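Side-chain contacts in folylpolyglutamate synthase/dihydrofolate synthase (Thermotoga maritima, PDB 1O5Z), which probably catalyses the ATP-dependent addition of glutamate to dihydropteroate and to tetrahydrofolate polyglutamates, making dihydrofolate and lengthening the folate tail: residues Glu17-Arg20 with Tyr21-His24; Asp253-Gly256 with Glu257-Glu261; Glu330-Val333 with Arg334-Leu338. All blocks are in the same frame, centred on the assembly; numbering follows the deposited sequence.

Interaction 1. Residues Glu17-Arg20 with Tyr21-His24; sequences EVLR and YLYH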
loop_
_atom_site.group_PDB
_atom_site.type_symbol
_atom_site.label_atom_id
_atom_site.label_comp_id
_atom_site.label_asym_id
_atom_site.label_seq_id
_atom_site.Cartn_x
_atom_site.Cartn_y
_atom_site.Cartn_z
ATOM N N GLU A 17 -2.079 14.404 -19.478
ATOM C CA GLU A 17 -3.335 14.233 -20.235
ATOM C C GLU A 17 -3.878 12.802 -20.121
ATOM O O GLU A 17 -5.089 12.579 -20.055
ATOM C CB GLU A 17 -3.070 14.610 -21.712
ATOM C CG GLU A 17 -4.118 15.451 -22.435
ATOM C CD GLU A 17 -4.604 16.683 -21.667
ATOM O OE1 GLU A 17 -4.042 17.827 -21.837
ATOM O OE2 GLU A 17 -5.610 16.500 -20.925
ATOM N N VAL A 18 -2.986 11.818 -20.073
ATOM C CA VAL A 18 -3.403 10.461 -19.715
ATOM C C VAL A 18 -4.068 10.452 -18.350
ATOM O O VAL A 18 -5.078 9.776 -18.160
ATOM C CB VAL A 18 -2.231 9.451 -19.634
ATOM C CG1 VAL A 18 -2.697 8.176 -18.997
ATOM C CG2 VAL A 18 -1.687 9.161 -20.997
ATOM N N LEU A 19 -3.471 11.142 -17.379
ATOM C CA LEU A 19 -4.016 11.135 -16.003
ATOM C C LEU A 19 -5.341 11.880 -15.947
ATOM O O LEU A 19 -6.236 11.484 -15.241
ATOM C CB LEU A 19 -3.033 11.717 -14.986
ATOM C CG LEU A 19 -1.704 11.018 -14.754
ATOM C CD1 LEU A 19 -0.947 11.722 -13.624
ATOM C CD2 LEU A 19 -1.916 9.572 -14.480
ATOM N N ARG A 20 -5.476 12.945 -16.724
ATOM C CA ARG A 20 -6.795 13.560 -16.855
ATOM C C ARG A 20 -7.863 12.572 -17.367
ATOM O O ARG A 20 -8.959 12.545 -16.832
ATOM C CB ARG A 20 -6.719 14.811 -17.704
ATOM C CG ARG A 20 -5.845 15.862 -17.038
ATOM C CD ARG A 20 -5.962 17.228 -17.646
ATOM N NE ARG A 20 -4.906 18.133 -17.185
ATOM C CZ ARG A 20 -3.744 18.333 -17.799
ATOM N NH1 ARG A 20 -3.451 17.711 -18.921
ATOM N NH2 ARG A 20 -2.858 19.186 -17.292
ATOM N N TYR A 21 -7.538 11.767 -18.380
ATOM C CA TYR A 21 -8.476 10.769 -18.908
ATOM C C TYR A 21 -8.766 9.764 -17.785
ATOM O O TYR A 21 -9.912 9.453 -17.513
ATOM C CB TYR A 21 -7.971 10.070 -20.230
ATOM C CG TYR A 21 -8.681 8.728 -20.529
ATOM C CD1 TYR A 21 -8.292 7.547 -19.862
ATOM C CD2 TYR A 21 -9.777 8.654 -21.423
ATOM C CE1 TYR A 21 -8.958 6.339 -20.052
ATOM C CE2 TYR A 21 -10.454 7.425 -21.658
ATOM C CZ TYR A 21 -10.034 6.258 -20.953
ATOM O OH TYR A 21 -10.674 5.010 -21.118
ATOM N N LEU A 22 -7.753 9.245 -17.116
ATOM C CA LEU A 22 -8.035 8.312 -16.045
ATOM C C LEU A 22 -8.929 8.908 -14.915
ATOM O O LEU A 22 -9.878 8.268 -14.420
ATOM C CB LEU A 22 -6.716 7.764 -15.467
ATOM C CG LEU A 22 -5.915 6.831 -16.382
ATOM C CD1 LEU A 22 -4.579 6.477 -15.755
ATOM C CD2 LEU A 22 -6.721 5.572 -16.635
ATOM N N TYR A 23 -8.610 10.129 -14.510
ATOM C CA TYR A 23 -9.263 10.711 -13.371
ATOM C C TYR A 23 -10.601 11.367 -13.741
ATOM O O TYR A 23 -11.314 11.797 -12.870
ATOM C CB TYR A 23 -8.335 11.718 -12.699
ATOM C CG TYR A 23 -7.022 11.166 -12.161
ATOM C CD1 TYR A 23 -5.888 11.950 -12.153
ATOM C CD2 TYR A 23 -6.924 9.900 -11.621
ATOM C CE1 TYR A 23 -4.692 11.477 -11.631
ATOM C CE2 TYR A 23 -5.716 9.413 -11.109
ATOM C CZ TYR A 23 -4.618 10.197 -11.135
ATOM O OH TYR A 23 -3.434 9.752 -10.651
ATOM N N HIS A 24 -10.948 11.439 -15.021
ATOM C CA HIS A 24 -12.332 11.751 -15.415
ATOM C C HIS A 24 -13.298 10.563 -15.097
ATOM O O HIS A 24 -14.516 10.758 -15.108
ATOM C CB HIS A 24 -12.452 12.178 -16.922
ATOM C CG HIS A 24 -12.750 11.030 -17.876
ATOM N ND1 HIS A 24 -12.017 9.853 -17.906
ATOM C CD2 HIS A 24 -13.698 10.889 -18.837
ATOM C CE1 HIS A 24 -12.505 9.038 -18.825
ATOM N NE2 HIS A 24 -13.528 9.639 -19.401
#
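Leu19 and Tyr23, one helical turn apart, stand side by side and point the same way. Leu19 CB lies 3.8 Å from Tyr23 CE1, and Leu19 CD2 is 4.1 Å from Tyr23 OH, so the leucine runs alongside the ring as far as its hydroxyl. With CG anti to the carbonyl carbon (chi1 -61°), the ring leans back over the preceding turn and brings Tyr23 CD1 to 3.1 Å from Leu19 O. That same carbonyl oxygen accepts the backbone bond from Tyr23 N, at 2.8 Å.

Tyr21 swings the other way, its CG anti to the backbone N (chi1 161°). Its ring meets Tyr112 and Leu119 while its OH bonds to Asp123; a tyrosine suits this border because it offers a greasy ring and a polar end. Arg20 joins the following turn mainly through its carbonyl oxygen, which takes the N-H of His24 at 2.9 Å in a bent bond (134°). Its extended side chain runs along the exposed surface, touching Leu442, and Arg20 NH1 forms a salt bridge of 3.0 Å with Glu17 OE1.

On the buried flank, the compact branched chains of Val18 and Leu22 pack CG1 to CD1 at 4.1 Å. With apolar residues inward and charges outward, helix 12-23 is a typical amphipathic helix, here packed against helices 105-122 and 132-146.

Interaction 2. Residues Asp253-Gly256 with Glu257-Glu261; sequences DYCG and ENTFE
Tyr254 and Phe260 are neighbours on adjacent antiparallel strands, their side chains side by side on the same face of the sheet. From CB, the tyrosine chain sets off with CG anti to the backbone N (chi1 170°), which sends the ring along the strand toward the turn. Tyr254 CD2 then touches Phe260 CD1 at 3.9 Å, the two rings meeting obliquely. Farther out, Tyr254 CE2 passes 3.3 Å from Asn258 O, while CD1 and CE1 lie on the side turned away from the phenylalanine. At the tip, OH bonds to Glu284 OE1. Glu284 also accepts the backbone N-H groups of Glu257 and Asn258, so one carboxylate of helix 271-286 holds both the tyrosine and the bend of the chain.

This is a tight beta hairpin, in which strands 250-255 and 259-265 form part of a three-stranded antiparallel sheet. Tyr254 and Phe260 are a hydrogen-bonded pair: Tyr254 N gives to Phe260 O at 2.8 Å, and Phe260 N returns a bond to Tyr254 O at 2.9 Å. Nearer the turn, Gly256 N reaches Asn258 O at 2.7 Å. Tyr254 OH lies 3.5 Å from Gly256 CA, and the lack of a side chain on Gly256 leaves it room. The other face carries Cys255 and Thr259, a non-hydrogen-bonded pair. At the far end, the short carboxylate of Asp253 suits the place where the chain turns a corner: its OD1 lies 3.1 Å from Glu261 CA and accepts the N-H of Asp262.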
loop_
_atom_site.group_PDB
_atom_site.type_symbol
_atom_site.label_atom_id
_atom_site.label_comp_id
_atom_site.label_asym_id
_atom_site.label_seq_id
_atom_site.Cartn_x
_atom_site.Cartn_y
_atom_site.Cartn_z
ATOM N N ASP A 253 13.129 -13.636 14.177
ATOM C CA ASP A 253 13.249 -14.995 13.624
ATOM C C ASP A 253 11.971 -15.355 12.867
ATOM O O ASP A 253 10.894 -14.872 13.210
ATOM C CB ASP A 253 13.471 -16.036 14.727
ATOM C CG ASP A 253 14.629 -15.702 15.620
ATOM O OD1 ASP A 253 15.541 -14.969 15.168
ATOM O OD2 ASP A 253 14.702 -16.115 16.802
ATOM N N TYR A 254 12.100 -16.192 11.841
ATOM C CA TYR A 254 10.962 -16.736 11.097
ATOM C C TYR A 254 10.998 -18.267 11.156
ATOM O O TYR A 254 12.077 -18.840 11.045
ATOM C CB TYR A 254 11.025 -16.275 9.638
ATOM C CG TYR A 254 10.027 -16.982 8.731
ATOM C CD1 TYR A 254 8.701 -16.547 8.638
ATOM C CD2 TYR A 254 10.408 -18.088 7.976
ATOM C CE1 TYR A 254 7.777 -17.201 7.791
ATOM C CE2 TYR A 254 9.514 -18.746 7.147
ATOM C CZ TYR A 254 8.198 -18.305 7.060
ATOM O OH TYR A 254 7.327 -18.971 6.244
ATOM N N CYS A 255 9.839 -18.912 11.334
ATOM C CA CYS A 255 9.688 -20.375 11.235
ATOM C C CYS A 255 8.613 -20.742 10.233
ATOM O O CYS A 255 7.447 -20.534 10.500
ATOM C CB CYS A 255 9.257 -20.974 12.572
ATOM S SG CYS A 255 10.410 -20.724 13.930
ATOM N N GLY A 256 8.985 -21.294 9.092
ATOM C CA GLY A 256 8.000 -21.801 8.130
ATOM C C GLY A 256 8.545 -23.109 7.620
ATOM O O GLY A 256 9.026 -23.870 8.417
ATOM N N GLU A 257 8.506 -23.375 6.309
ATOM C CA GLU A 257 9.287 -24.482 5.747
ATOM C C GLU A 257 10.717 -24.278 6.177
ATOM O O GLU A 257 11.325 -25.166 6.738
ATOM C CB GLU A 257 9.246 -24.491 4.232
ATOM C CG GLU A 257 7.985 -25.091 3.634
ATOM C CD GLU A 257 8.168 -25.548 2.169
ATOM O OE1 GLU A 257 8.426 -26.770 1.961
ATOM O OE2 GLU A 257 8.051 -24.708 1.228
ATOM N N ASN A 258 11.229 -23.085 5.909
ATOM C CA ASN A 258 12.534 -22.666 6.361
ATOM C C ASN A 258 12.457 -21.890 7.648
ATOM O O ASN A 258 11.423 -21.321 8.014
ATOM C CB ASN A 258 13.203 -21.758 5.344
ATOM C CG ASN A 258 13.250 -22.372 3.973
ATOM O OD1 ASN A 258 13.474 -23.566 3.836
ATOM N ND2 ASN A 258 12.985 -21.565 2.945
ATOM N N THR A 259 13.606 -21.843 8.300
ATOM C CA THR A 259 13.799 -21.123 9.528
ATOM C C THR A 259 14.942 -20.148 9.324
ATOM O O THR A 259 15.958 -20.479 8.720
ATOM C CB THR A 259 14.065 -22.125 10.645
ATOM O OG1 THR A 259 12.808 -22.695 11.037
ATOM C CG2 THR A 259 14.609 -21.445 11.914
ATOM N N PHE A 260 14.730 -18.922 9.778
ATOM C CA PHE A 260 15.713 -17.868 9.672
ATOM C C PHE A 260 15.756 -17.178 11.026
ATOM O O PHE A 260 14.723 -17.024 11.690
ATOM C CB PHE A 260 15.327 -16.892 8.578
ATOM C CG PHE A 260 15.226 -17.520 7.219
ATOM C CD1 PHE A 260 14.004 -17.609 6.564
ATOM C CD2 PHE A 260 16.369 -18.032 6.585
ATOM C CE1 PHE A 260 13.921 -18.196 5.283
ATOM C CE2 PHE A 260 16.300 -18.622 5.304
ATOM C CZ PHE A 260 15.076 -18.710 4.660
ATOM N N GLU A 261 16.956 -16.806 11.453
ATOM C CA GLU A 261 17.139 -16.113 12.716
ATOM C C GLU A 261 17.736 -14.726 12.474
ATOM O O GLU A 261 18.550 -14.549 11.575
ATOM C CB GLU A 261 18.069 -16.911 13.631
ATOM C CG GLU A 261 17.815 -18.412 13.697
ATOM C CD GLU A 261 18.676 -19.032 14.774
ATOM O OE1 GLU A 261 18.667 -18.503 15.912
ATOM O OE2 GLU A 261 19.380 -20.026 14.504
#

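Interaction 3. Residues Glu330-Val333 with Arg334-Leu338; sequences ESLV and RSLKL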
loop_
_atom_site.group_PDB
_atom_site.type_symbol
_atom_site.label_atom_id
_atom_site.label_comp_id
_atom_site.label_asym_id
_atom_site.label_seq_id
_atom_site.Cartn_x
_atom_site.Cartn_y
_atom_site.Cartn_z
ATOM N N GLU A 330 -4.738 6.317 16.465
ATOM C CA GLU A 330 -4.468 5.518 17.654
ATOM C C GLU A 330 -3.310 4.542 17.401
ATOM O O GLU A 330 -2.466 4.362 18.260
ATOM C CB GLU A 330 -5.745 4.770 18.038
ATOM C CG GLU A 330 -5.721 4.026 19.370
ATOM C CD GLU A 330 -6.136 4.917 20.527
ATOM O OE1 GLU A 330 -5.395 5.922 20.785
ATOM O OE2 GLU A 330 -7.203 4.627 21.146
ATOM N N SER A 331 -3.272 3.911 16.233
ATOM C CA SER A 331 -2.138 3.046 15.860
ATOM C C SER A 331 -0.832 3.802 15.738
ATOM O O SER A 331 0.232 3.280 16.063
ATOM C CB SER A 331 -2.357 2.399 14.494
ATOM O OG SER A 331 -3.385 1.477 14.595
ATOM N N LEU A 332 -0.916 5.010 15.204
ATOM C CA LEU A 332 0.252 5.820 15.059
ATOM C C LEU A 332 0.865 6.028 16.428
ATOM O O LEU A 332 2.042 5.843 16.600
ATOM C CB LEU A 332 -0.093 7.163 14.395
ATOM C CG LEU A 332 1.080 8.139 14.344
ATOM C CD1 LEU A 332 2.214 7.453 13.568
ATOM C CD2 LEU A 332 0.703 9.432 13.712
ATOM N N VAL A 333 0.035 6.384 17.397
ATOM C CA VAL A 333 0.488 6.769 18.709
ATOM C C VAL A 333 1.127 5.606 19.419
ATOM O O VAL A 333 2.080 5.780 20.161
ATOM C CB VAL A 333 -0.699 7.279 19.549
ATOM C CG1 VAL A 333 -0.342 7.335 21.037
ATOM C CG2 VAL A 333 -1.202 8.634 19.047
ATOM N N ARG A 334 0.557 4.423 19.217
ATOM C CA ARG A 334 1.119 3.169 19.705
ATOM C C ARG A 334 2.508 2.957 19.150
ATOM O O ARG A 334 3.441 2.636 19.862
ATOM C CB ARG A 334 0.267 1.997 19.248
ATOM C CG ARG A 334 -1.105 1.993 19.832
ATOM C CD ARG A 334 -1.713 0.608 20.018
ATOM N NE ARG A 334 -2.802 0.699 20.993
ATOM C CZ ARG A 334 -4.072 0.983 20.706
ATOM N NH1 ARG A 334 -4.440 1.180 19.437
ATOM N NH2 ARG A 334 -4.980 1.059 21.688
ATOM N N SER A 335 2.623 3.104 17.854
ATOM C CA SER A 335 3.913 3.011 17.187
ATOM C C SER A 335 4.934 4.056 17.668
ATOM O O SER A 335 6.083 3.726 17.929
ATOM C CB SER A 335 3.690 3.088 15.674
ATOM O OG SER A 335 3.150 1.838 15.253
ATOM N N LEU A 336 4.491 5.304 17.817
ATOM C CA LEU A 336 5.294 6.357 18.460
ATOM C C LEU A 336 5.805 6.033 19.845
ATOM O O LEU A 336 6.906 6.422 20.182
ATOM C CB LEU A 336 4.524 7.660 18.546
ATOM C CG LEU A 336 4.299 8.333 17.222
ATOM C CD1 LEU A 336 3.262 9.351 17.411
ATOM C CD2 LEU A 336 5.600 8.962 16.709
ATOM N N LYS A 337 5.017 5.341 20.660
ATOM C CA LYS A 337 5.432 5.032 22.015
ATOM C C LYS A 337 6.544 3.966 22.041
ATOM O O LYS A 337 7.320 3.854 23.014
ATOM C CB LYS A 337 4.223 4.603 22.867
ATOM C CG LYS A 337 3.081 5.644 23.064
ATOM C CD LYS A 337 2.405 5.456 24.474
ATOM C CE LYS A 337 0.892 5.882 24.598
ATOM N NZ LYS A 337 0.569 7.258 24.079
ATOM N N LEU A 338 6.625 3.181 20.977
ATOM C CA LEU A 338 7.618 2.128 20.901
ATOM C C LEU A 338 8.964 2.663 20.503
ATOM O O LEU A 338 9.972 2.266 21.039
ATOM C CB LEU A 338 7.227 1.089 19.869
ATOM C CG LEU A 338 6.221 0.036 20.291
ATOM C CD1 LEU A 338 5.940 -0.839 19.099
ATOM C CD2 LEU A 338 6.728 -0.793 21.481
HETATM O O HOH W 1 1.607 2.246 13.180
#
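Leu332 and Leu336 are joined by a short, straight backbone bond, with Leu336 N 2.8 Å from Leu332 O and an N-H...O angle of 170°. Beside it, Ser335 N gives to Ser331 O at 3.0 Å. A water adds to this second link: it sits 2.6 Å from Ser335 OG and donates a weak bond of 3.4 Å to Ser331 O. The small hydroxyl of a serine is thus close enough to its own helix for one water to span the gap.

Glu330 and Arg334 are spaced as an ion pair on a helix often is, yet they form no salt bridge. Glu330 bends at chi2 (88°), so its carboxylate turns aside and the guanidinium comes obliquely against the methylene instead, with Arg334 NH1 3.1 Å from Glu330 CG. Glu330 OE2 stays 4.2 Å from Arg334 NH2, well out of the guanidinium plane, and the two flat groups are turned 67° apart. What remains is probably a general attraction between charges.

Helix 326-339 is the connection of a beta-alpha-beta crossover in the Mur ligase C-terminal domain, leading from strand 316-320 to strand 345-349, with strand 414-418 between them. Leu332 and Leu336 look onto that middle strand, both touching Val416, and their own contact is Leu332 CG to Leu336 CD1 at 4.0 Å. Val333, next round the helix, packs on Tyr364 and Ile367. Lys337 runs alongside this valine and bends at chi2 and chi4, so that its NZ, rather than its methylenes, comes nearest to the valine side chain, 3.2 Å from Val333 CG1.

Overall arrangement
All three contacts are local, each with buried apolar residues (Val18, Leu19 and Leu22; Tyr254 and Phe260; Leu332, Val333 and Leu336) and a more exposed polar rim. Interactions 1 and 3 are successive turns of amphipathic helices: interaction 1 rests on other helices, interaction 3 on a beta sheet. In interaction 2 paired strands replace the helical bonds, and a tyrosine-phenylalanine pair the valine and leucine contacts. On the surface, 17-24 has a true salt bridge and 330-338 a looser attraction, while 253-261 is held by hydrogen bonds to a carboxylate of a neighbouring helix. Interactions 2 and 3 belong to different Mur ligase domains, centres about 28 Å apart; interaction 1 lies across the chain's centre from both.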